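Local coordinates for protein aminopentol aminotransferase (PDB 6HBS) that catalyses the PLP-dependent transfer of the amino group of aminopentol (HFB1) to pyruvate, giving 2-keto-HFB1 and L-alanine in the degradation of fumonisin B1, at residues 90-95 against 290-295; 139-144 against 168-173; 194-199 against 227-232. One frame throughout, in Å; residues are numbered along the deposited sequence.

The three contacts show how chemistry follows place in a fold. Contacts 2 and 3 belong to the same seven-stranded sheet: 139-144 against 168-173 forms one edge, partly buried with lysine and tyrosine at the surface, whereas 194-199 against 227-232 is wholly buried and ends at the cofactor. They touch, Tyr172 OH lying 2.7 Å from Thr195 O in a probable hydrogen bond. Contact 1, at 90-95 and 290-295, lies apart, its nearest atoms about 14 Å from those of contact 3; it is also buried, but joins two helix starts beside the second subunit. Contacts 2 and 3 share parallel-strand hydrogen bonds, contact 3 adding groups at PLP; contact 1 relies on apolar packing and bridging water.

Contact 1 of 3, residues 90-95 against 290-295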
loop_
_atom_site.group_PDB
_atom_site.type_symbol
_atom_site.label_atom_id
_atom_site.label_comp_id
_atom_site.label_asym_id
_atom_site.label_seq_id
_atom_site.Cartn_x
_atom_site.Cartn_y
_atom_site.Cartn_z
ATOM N N GLY A 90 -12.986 -11.128 5.382
ATOM C CA GLY A 90 -12.123 -12.016 4.613
ATOM C C GLY A 90 -12.110 -11.594 3.146
ATOM O O GLY A 90 -12.917 -10.765 2.701
ATOM N N PRO A 91 -11.208 -12.164 2.325
ATOM C CA PRO A 91 -11.218 -11.863 0.905
ATOM C C PRO A 91 -12.523 -12.351 0.290
ATOM O O PRO A 91 -13.121 -13.300 0.801
ATOM C CB PRO A 91 -10.037 -12.671 0.352
ATOM C CG PRO A 91 -9.766 -13.728 1.390
ATOM C CD PRO A 91 -10.133 -13.085 2.710
ATOM N N SER A 92 -12.884 -11.757 -0.835
ATOM C CA SER A 92 -13.879 -12.317 -1.746
ATOM C C SER A 92 -13.367 -13.622 -2.351
ATOM O O SER A 92 -12.144 -13.810 -2.562
ATOM C CB SER A 92 -14.239 -11.359 -2.828
ATOM O OG SER A 92 -15.052 -12.000 -3.806
ATOM N N GLU A 93 -14.307 -14.533 -2.635
ATOM C CA GLU A 93 -14.068 -15.676 -3.496
ATOM C C GLU A 93 -13.306 -15.286 -4.780
ATOM O O GLU A 93 -12.603 -16.124 -5.314
ATOM C CB GLU A 93 -15.397 -16.346 -3.879
ATOM C CG GLU A 93 -16.352 -15.440 -4.640
ATOM C CD GLU A 93 -17.733 -16.036 -4.886
ATOM O OE1 GLU A 93 -18.024 -17.124 -4.346
ATOM O OE2 GLU A 93 -18.498 -15.413 -5.599
ATOM N N ILE A 94 -13.478 -14.067 -5.312
ATOM C CA ILE A 94 -12.848 -13.710 -6.607
ATOM C C ILE A 94 -11.314 -13.614 -6.483
ATOM O O ILE A 94 -10.630 -13.626 -7.521
ATOM C CB ILE A 94 -13.433 -12.455 -7.277
ATOM C CG1 ILE A 94 -13.095 -11.171 -6.537
ATOM C CG2 ILE A 94 -14.928 -12.589 -7.507
ATOM C CD1 ILE A 94 -13.376 -9.942 -7.328
ATOM N N MET A 95 -10.783 -13.532 -5.254
ATOM C CA MET A 95 -9.333 -13.662 -5.016
ATOM C C MET A 95 -8.793 -14.953 -5.646
ATOM O O MET A 95 -7.705 -14.949 -6.246
ATOM C CB MET A 95 -8.968 -13.630 -3.531
ATOM C CG MET A 95 -7.459 -13.576 -3.286
ATOM S SD MET A 95 -7.067 -13.536 -1.531
ATOM C CE MET A 95 -5.276 -13.448 -1.603
ATOM N N PHE A 290 -6.691 -7.533 0.862
ATOM C CA PHE A 290 -7.679 -8.555 0.557
ATOM C C PHE A 290 -8.945 -7.928 -0.047
ATOM O O PHE A 290 -9.951 -8.624 -0.212
ATOM C CB PHE A 290 -7.959 -9.401 1.809
ATOM C CG PHE A 290 -6.679 -9.957 2.387
ATOM C CD1 PHE A 290 -6.013 -10.972 1.737
ATOM C CD2 PHE A 290 -6.065 -9.356 3.464
ATOM C CE1 PHE A 290 -4.788 -11.430 2.200
ATOM C CE2 PHE A 290 -4.852 -9.827 3.940
ATOM C CZ PHE A 290 -4.220 -10.869 3.312
ATOM N N SER A 291 -8.876 -6.644 -0.415
ATOM C CA SER A 291 -10.030 -5.923 -0.938
ATOM C C SER A 291 -10.396 -6.423 -2.350
ATOM O O SER A 291 -9.538 -6.546 -3.230
ATOM C CB SER A 291 -9.779 -4.445 -0.932
ATOM O OG SER A 291 -9.478 -4.002 0.375
ATOM N N ALA A 292 -11.707 -6.667 -2.559
ATOM C CA ALA A 292 -12.230 -7.314 -3.738
ATOM C C ALA A 292 -12.329 -6.381 -4.954
ATOM O O ALA A 292 -12.166 -6.862 -6.066
ATOM C CB ALA A 292 -13.592 -7.896 -3.429
ATOM N N VAL A 293 -12.646 -5.098 -4.792
ATOM C CA VAL A 293 -12.926 -4.255 -5.970
ATOM C C VAL A 293 -11.667 -4.148 -6.851
ATOM O O VAL A 293 -11.745 -4.315 -8.062
ATOM C CB VAL A 293 -13.539 -2.896 -5.600
ATOM C CG1 VAL A 293 -13.599 -1.909 -6.782
ATOM C CG2 VAL A 293 -14.958 -3.086 -5.042
ATOM N N PRO A 294 -10.468 -3.872 -6.306
ATOM C CA PRO A 294 -9.255 -3.865 -7.125
ATOM C C PRO A 294 -9.008 -5.229 -7.775
ATOM O O PRO A 294 -8.511 -5.270 -8.884
ATOM C CB PRO A 294 -8.154 -3.433 -6.151
ATOM C CG PRO A 294 -8.913 -2.637 -5.116
ATOM C CD PRO A 294 -10.214 -3.394 -4.940
ATOM N N MET A 295 -9.405 -6.326 -7.108
ATOM C CA MET A 295 -9.240 -7.631 -7.668
ATOM C C MET A 295 -10.181 -7.850 -8.867
ATOM O O MET A 295 -9.785 -8.509 -9.870
ATOM C CB MET A 295 -9.452 -8.717 -6.621
ATOM C CG MET A 295 -8.364 -8.711 -5.558
ATOM S SD MET A 295 -8.542 -10.133 -4.501
ATOM C CE MET A 295 -7.428 -9.633 -3.197
HETATM O O HOH W 1 -11.810 -8.337 1.862
HETATM O O HOH W 2 -10.957 -10.023 -2.197
#
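Met295 lies across Met95 where the beginnings of two helices come together, and the two extended side chains cross obliquely. The CB of Met295 faces Ile94 CD1 at 4.2 Å. With CG anti to the carbonyl carbon (chi1 -67°) and the chain extended beyond it, the sulfur reaches Met95: SD lies equally close to CA and CB of Met95, 3.7 Å from each, and the terminal CE lies 3.9 Å from Met95 CG. Met95 in turn carries its own CE to the edge of the Phe290 ring, 4.2 Å from CD1.

In this class-III aminotransferase the contact joins the entry to helix 94-105 with the entry to helix 292-307, close to the dimer interface: the Phe290 ring also meets that of Tyr23 of the second subunit, and Glu93 forms a salt bridge with Arg6 of that subunit. Ser92 OG, anti to the backbone N, accepts a nearly straight capping bond from Ile94 N (3.0 Å, 176°), while Ser92 CB packs on Ala292 CB at 3.6 Å. Ile94 CD1 comes against Ala292 O as well as Met295 CB. No direct hydrogen bond crosses between the segments; instead a water accepts from Ser92 N and donates to Phe290 O at 2.6 Å, next to the place where Pro91 CB meets Phe290 CB at 4.1 Å.

Contact 2 of 3, residues 139-144 against 168-173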
loop_
_atom_site.group_PDB
_atom_site.type_symbol
_atom_site.label_atom_id
_atom_site.label_comp_id
_atom_site.label_asym_id
_atom_site.label_seq_id
_atom_site.Cartn_x
_atom_site.Cartn_y
_atom_site.Cartn_z
ATOM N N LEU A 139 21.284 -8.927 -4.164
ATOM C CA LEU A 139 22.030 -8.201 -5.215
ATOM C C LEU A 139 21.078 -7.328 -6.044
ATOM O O LEU A 139 20.146 -7.857 -6.657
ATOM C CB LEU A 139 22.746 -9.207 -6.112
ATOM C CG LEU A 139 23.837 -10.042 -5.429
ATOM C CD1 LEU A 139 24.536 -10.954 -6.429
ATOM C CD2 LEU A 139 24.803 -9.159 -4.675
ATOM N N CYS A 140 21.369 -6.028 -6.123
ATOM C CA CYS A 140 20.595 -5.101 -6.965
ATOM C C CYS A 140 21.575 -4.338 -7.869
ATOM O O CYS A 140 22.763 -4.229 -7.558
ATOM C CB CYS A 140 19.791 -4.124 -6.108
ATOM S SG CYS A 140 18.605 -4.979 -5.032
ATOM N N ALA A 141 21.071 -3.865 -9.009
ATOM C CA ALA A 141 21.831 -3.028 -9.926
ATOM C C ALA A 141 21.985 -1.640 -9.311
ATOM O O ALA A 141 21.012 -1.103 -8.755
ATOM C CB ALA A 141 21.094 -2.960 -11.244
ATOM N N LYS A 142 23.188 -1.043 -9.422
ATOM C CA LYS A 142 23.420 0.331 -9.021
ATOM C C LYS A 142 22.402 1.244 -9.712
ATOM O O LYS A 142 22.219 1.157 -10.930
ATOM C CB LYS A 142 24.793 0.847 -9.471
ATOM C CG LYS A 142 25.975 0.275 -8.723
ATOM C CD LYS A 142 27.334 0.632 -9.348
ATOM C CE LYS A 142 28.481 -0.152 -8.731
ATOM N NZ LYS A 142 28.507 -1.556 -9.226
ATOM N N GLY A 143 21.733 2.073 -8.915
ATOM C CA GLY A 143 20.747 3.061 -9.372
ATOM C C GLY A 143 19.398 2.459 -9.771
ATOM O O GLY A 143 18.567 3.179 -10.264
ATOM N N ALA A 144 19.172 1.155 -9.609
ATOM C CA ALA A 144 17.887 0.578 -9.982
ATOM C C ALA A 144 16.837 0.902 -8.909
ATOM O O ALA A 144 17.086 0.719 -7.724
ATOM C CB ALA A 144 18.004 -0.896 -10.187
ATOM N N ALA A 168 23.892 -5.635 -1.804
ATOM C CA ALA A 168 25.115 -5.368 -2.557
ATOM C C ALA A 168 24.752 -5.130 -4.023
ATOM O O ALA A 168 23.675 -5.498 -4.450
ATOM C CB ALA A 168 26.106 -6.502 -2.402
ATOM N N TYR A 169 25.693 -4.561 -4.788
ATOM C CA TYR A 169 25.347 -3.942 -6.067
ATOM C C TYR A 169 26.231 -4.505 -7.170
ATOM O O TYR A 169 27.385 -4.939 -6.915
ATOM C CB TYR A 169 25.404 -2.425 -5.948
ATOM C CG TYR A 169 24.485 -1.867 -4.887
ATOM C CD1 TYR A 169 23.121 -1.722 -5.105
ATOM C CD2 TYR A 169 24.975 -1.545 -3.632
ATOM C CE1 TYR A 169 22.280 -1.236 -4.111
ATOM C CE2 TYR A 169 24.148 -1.073 -2.624
ATOM C CZ TYR A 169 22.797 -0.904 -2.867
ATOM O OH TYR A 169 21.995 -0.446 -1.861
ATOM N N TYR A 170 25.656 -4.532 -8.376
ATOM C CA TYR A 170 26.342 -4.862 -9.613
ATOM C C TYR A 170 25.953 -3.794 -10.649
ATOM O O TYR A 170 25.019 -3.027 -10.429
ATOM C CB TYR A 170 25.988 -6.276 -10.089
ATOM C CG TYR A 170 24.525 -6.463 -10.437
ATOM C CD1 TYR A 170 23.584 -6.849 -9.489
ATOM C CD2 TYR A 170 24.065 -6.203 -11.709
ATOM C CE1 TYR A 170 22.240 -6.990 -9.809
ATOM C CE2 TYR A 170 22.731 -6.349 -12.054
ATOM C CZ TYR A 170 21.806 -6.737 -11.103
ATOM O OH TYR A 170 20.476 -6.824 -11.469
ATOM N N THR A 171 26.676 -3.752 -11.770
ATOM C CA THR A 171 26.343 -2.837 -12.908
ATOM C C THR A 171 25.339 -3.522 -13.829
ATOM O O THR A 171 25.577 -4.617 -14.322
ATOM C CB THR A 171 27.598 -2.447 -13.700
ATOM O OG1 THR A 171 28.429 -1.835 -12.731
ATOM C CG2 THR A 171 27.325 -1.497 -14.849
ATOM N N TYR A 172 24.203 -2.863 -14.068
ATOM C CA TYR A 172 23.180 -3.418 -14.923
ATOM C C TYR A 172 23.787 -3.712 -16.294
ATOM O O TYR A 172 24.530 -2.884 -16.797
ATOM C CB TYR A 172 21.980 -2.462 -15.076
ATOM C CG TYR A 172 20.787 -3.134 -15.711
ATOM C CD1 TYR A 172 19.929 -3.931 -14.958
ATOM C CD2 TYR A 172 20.523 -3.011 -17.064
ATOM C CE1 TYR A 172 18.836 -4.569 -15.528
ATOM C CE2 TYR A 172 19.425 -3.628 -17.642
ATOM C CZ TYR A 172 18.566 -4.396 -16.871
ATOM O OH TYR A 172 17.528 -5.055 -17.456
ATOM N N ASN A 173 23.408 -4.857 -16.893
ATOM C CA ASN A 173 23.782 -5.244 -18.235
ATOM C C ASN A 173 25.266 -5.636 -18.312
ATOM O O ASN A 173 25.799 -5.746 -19.415
ATOM C CB ASN A 173 23.424 -4.189 -19.299
ATOM C CG ASN A 173 22.132 -4.539 -20.012
ATOM O OD1 ASN A 173 21.705 -5.687 -19.945
ATOM N ND2 ASN A 173 21.531 -3.584 -20.715
HETATM O O HOH W 3 23.745 -0.275 -12.819
HETATM O O HOH W 4 29.697 -3.844 -8.447
#
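Strands 139-141 and 168-170 run parallel, pairing Leu139 with Ala168, Cys140 with Tyr169 and Ala141 with Tyr170, their axes 4.5 Å apart at closest approach and turned by 45°. They form one margin of the mixed seven-stranded sheet of the aminotransferase fold, with 168-170 on one of its two outermost strands within the chain. Cys140 N donates to Ala168 O at 2.9 Å. The next bond returns from Tyr170 N to Cys140 O at 3.0 Å, and Lys142 N then reaches Tyr170 O at 2.9 Å.

The Tyr170 side chain does much of the packing. Its CG stands between the backbone N and the carbonyl carbon (chi1 63°), and the ring lies against the partner strand: Ala141 CA lies 3.8 Å above the Tyr170 ring plane, over its centre. Ala141 CB makes an off-centre CH-pi contact, 4.2 Å from the centroid of the Tyr170 ring, and touches Tyr172 CB. The Tyr170 hydroxyl is hydrogen-bonded to Phe193 O of strand 189-194, on the other side of strand 137-141, and helix 175-184 packs on the ring's side of the sheet. An alanine in place of Tyr170 would probably leave Phe193 O without this hydroxyl partner and open a gap beside Ala141. Leu139 CD2, on that side too, meets Ala168 CB at 3.7 Å.

Lys142 CG crosses beside Tyr169 CB, both residues being exposed. Lys142 and Gly143 are the central residues of a type II turn from Ala141 to Ala144, Gly143 with positive phi. A bend at chi4 (76°) places Lys142 NZ near Thr171 OG1, without a hydrogen bond, and 2.7 Å from a water, to which NZ donates and which itself donates to Tyr169 O.

Contact 3 of 3, residues 194-199 against 227-232; sequences ATPFRH and LVVDDV. With PLP (pyridoxal-5'-phosphate), chain C.
Part of the PLP pocket lies where two neighbouring strands end, with His199, Asp230 and Val232 at the cofactor; Thr195 and Pro196 pack against Asp230 and Asp231. Asp230 holds the central place: its CG is anti to the backbone N (chi1 -179°), and OD2 comes within 2.7 Å of the pyridine nitrogen N1 of PLP. The carboxylate has other partners: OD2 is also hydrogen-bonded to His146 ND1, and OD1 accepts from Val232 N at 3.1 Å, an Asx turn that fixes the rotation of the group. Val232 then lies against the cofactor ring, its CB near N1 and C2 and its CG1 3.6 Å from C4.

An aspartate facing the pyridine nitrogen from the end of a parallel strand is a hallmark of the fold-type I PLP enzymes, to which class-III aminotransferases belong. The strands themselves are joined at Ala194, whose N donates to Val228 O at 3.0 Å and whose O accepts from Asp230 N at 2.8 Å.

After Ala194, Thr195 and His199 bring side chains to the cofactor. Thr195 OG1 donates to Phe197 O, above the plane of that carbonyl, and Thr195 CG2 turns toward the PLP methyl C2A. His199 brings its ring edge to the same methyl, CE1 lying 3.7 Å from C2A, and its CD2 sits over the centre of the Phe197 ring. A water 2.9 Å from His199 NE2 donates to Asp230 O and so bridges the two segments. Nearby, Asp231 OD1, which is hydrogen-bonded to Ser243 OG, lies 3.4 Å from Pro196 CG.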
loop_
_atom_site.group_PDB
_atom_site.type_symbol
_atom_site.label_atom_id
_atom_site.label_comp_id
_atom_site.label_asym_id
_atom_site.label_seq_id
_atom_site.Cartn_x
_atom_site.Cartn_y
_atom_site.Cartn_z
ATOM N N ALA A 194 16.484 -7.858 -10.758
ATOM C CA ALA A 194 16.695 -7.185 -12.039
ATOM C C ALA A 194 15.363 -6.603 -12.542
ATOM O O ALA A 194 14.383 -7.306 -12.584
ATOM C CB ALA A 194 17.250 -8.181 -13.015
ATOM N N THR A 195 15.367 -5.333 -12.960
ATOM C CA THR A 195 14.341 -4.786 -13.837
ATOM C C THR A 195 14.582 -5.355 -15.234
ATOM O O THR A 195 15.698 -5.738 -15.582
ATOM C CB THR A 195 14.328 -3.255 -13.831
ATOM O OG1 THR A 195 15.542 -2.697 -14.340
ATOM C CG2 THR A 195 14.053 -2.715 -12.452
ATOM N N PRO A 196 13.541 -5.506 -16.059
ATOM C CA PRO A 196 13.688 -6.218 -17.322
ATOM C C PRO A 196 14.388 -5.399 -18.413
ATOM O O PRO A 196 14.858 -5.985 -19.370
ATOM C CB PRO A 196 12.262 -6.584 -17.739
ATOM C CG PRO A 196 11.386 -5.588 -17.010
ATOM C CD PRO A 196 12.136 -5.136 -15.779
ATOM N N PHE A 197 14.465 -4.081 -18.240
ATOM C CA PHE A 197 15.430 -3.242 -18.965
ATOM C C PHE A 197 15.861 -2.114 -18.024
ATOM O O PHE A 197 15.322 -1.992 -16.896
ATOM C CB PHE A 197 14.862 -2.782 -20.316
ATOM C CG PHE A 197 13.606 -1.951 -20.305
ATOM C CD1 PHE A 197 12.351 -2.548 -20.303
ATOM C CD2 PHE A 197 13.689 -0.565 -20.375
ATOM C CE1 PHE A 197 11.202 -1.764 -20.335
ATOM C CE2 PHE A 197 12.538 0.218 -20.401
ATOM C CZ PHE A 197 11.297 -0.381 -20.364
ATOM N N ARG A 198 16.826 -1.290 -18.458
ATOM C CA ARG A 198 17.263 -0.164 -17.676
ATOM C C ARG A 198 16.273 0.982 -17.893
ATOM O O ARG A 198 16.173 1.525 -19.023
ATOM C CB ARG A 198 18.674 0.275 -18.075
ATOM C CG ARG A 198 19.229 1.403 -17.216
ATOM C CD ARG A 198 19.513 0.927 -15.804
ATOM N NE ARG A 198 20.164 1.968 -15.027
ATOM C CZ ARG A 198 20.607 1.812 -13.788
ATOM N NH1 ARG A 198 20.303 0.715 -13.099
ATOM N NH2 ARG A 198 21.366 2.764 -13.272
ATOM N N HIS A 199 15.526 1.329 -16.831
ATOM C CA HIS A 199 14.499 2.367 -16.879
ATOM C C HIS A 199 14.615 3.247 -15.635
ATOM O O HIS A 199 13.910 3.033 -14.636
ATOM C CB HIS A 199 13.089 1.787 -17.131
ATOM C CG HIS A 199 12.639 0.644 -16.267
ATOM N ND1 HIS A 199 12.629 0.696 -14.881
ATOM C CD2 HIS A 199 12.083 -0.545 -16.596
ATOM C CE1 HIS A 199 12.132 -0.442 -14.413
ATOM N NE2 HIS A 199 11.765 -1.215 -15.440
ATOM N N LEU A 227 16.148 -15.748 -8.613
ATOM C CA LEU A 227 16.087 -14.696 -9.613
ATOM C C LEU A 227 14.727 -14.001 -9.518
ATOM O O LEU A 227 13.688 -14.637 -9.672
ATOM C CB LEU A 227 16.291 -15.252 -11.025
ATOM C CG LEU A 227 16.282 -14.190 -12.122
ATOM C CD1 LEU A 227 17.314 -13.113 -11.844
ATOM C CD2 LEU A 227 16.495 -14.804 -13.492
ATOM N N VAL A 228 14.773 -12.704 -9.264
ATOM C CA VAL A 228 13.590 -11.883 -9.104
ATOM C C VAL A 228 13.571 -10.845 -10.229
ATOM O O VAL A 228 14.444 -9.973 -10.292
ATOM C CB VAL A 228 13.575 -11.189 -7.737
ATOM C CG1 VAL A 228 12.263 -10.442 -7.552
ATOM C CG2 VAL A 228 13.831 -12.164 -6.578
ATOM N N VAL A 229 12.552 -10.899 -11.093
ATOM C CA VAL A 229 12.393 -9.844 -12.091
ATOM C C VAL A 229 11.384 -8.834 -11.552
ATOM O O VAL A 229 10.256 -9.203 -11.250
ATOM C CB VAL A 229 11.979 -10.409 -13.452
ATOM C CG1 VAL A 229 11.469 -9.327 -14.382
ATOM C CG2 VAL A 229 13.120 -11.163 -14.096
ATOM N N ASP A 230 11.786 -7.562 -11.458
ATOM C CA ASP A 230 10.891 -6.518 -11.013
ATOM C C ASP A 230 10.160 -5.951 -12.234
ATOM O O ASP A 230 10.697 -5.105 -12.911
ATOM C CB ASP A 230 11.630 -5.464 -10.199
ATOM C CG ASP A 230 10.729 -4.375 -9.691
ATOM O OD1 ASP A 230 9.535 -4.376 -10.086
ATOM O OD2 ASP A 230 11.246 -3.484 -8.994
ATOM N N ASP A 231 8.925 -6.428 -12.456
ATOM C CA ASP A 231 8.109 -6.077 -13.609
ATOM C C ASP A 231 7.026 -5.072 -13.221
ATOM O O ASP A 231 6.024 -4.947 -13.960
ATOM C CB ASP A 231 7.481 -7.298 -14.264
ATOM C CG ASP A 231 7.938 -7.519 -15.692
ATOM O OD1 ASP A 231 8.155 -6.503 -16.414
ATOM O OD2 ASP A 231 8.011 -8.703 -16.088
ATOM N N VAL A 232 7.248 -4.325 -12.122
ATOM C CA VAL A 232 6.231 -3.384 -11.651
ATOM C C VAL A 232 6.002 -2.289 -12.712
ATOM O O VAL A 232 4.855 -1.837 -12.918
ATOM C CB VAL A 232 6.602 -2.800 -10.270
ATOM C CG1 VAL A 232 5.716 -1.601 -9.928
ATOM C CG2 VAL A 232 6.503 -3.864 -9.189
HETATM N N1 PLP C . 9.673 -1.300 -8.833
HETATM C C2 PLP C . 9.714 -0.598 -9.986
HETATM C C2A PLP C . 10.542 -1.059 -11.162
HETATM C C3 PLP C . 8.884 0.596 -10.120
HETATM O O3 PLP C . 8.890 1.315 -11.263
HETATM C C4 PLP C . 8.025 1.008 -8.986
HETATM C C4A PLP C . 7.179 2.218 -9.165
HETATM C C5 PLP C . 8.123 0.181 -7.747
HETATM C C6 PLP C . 8.931 -0.950 -7.759
HETATM C C5A PLP C . 7.318 0.491 -6.487
HETATM O O4P PLP C . 5.893 0.524 -6.758
HETATM P P PLP C . 5.060 1.517 -5.802
HETATM O O1P PLP C . 5.425 2.894 -6.123
HETATM O O2P PLP C . 5.507 1.167 -4.411
HETATM O O3P PLP C . 3.643 1.139 -6.176
HETATM O O HOH W 5 9.770 -3.029 -14.466
#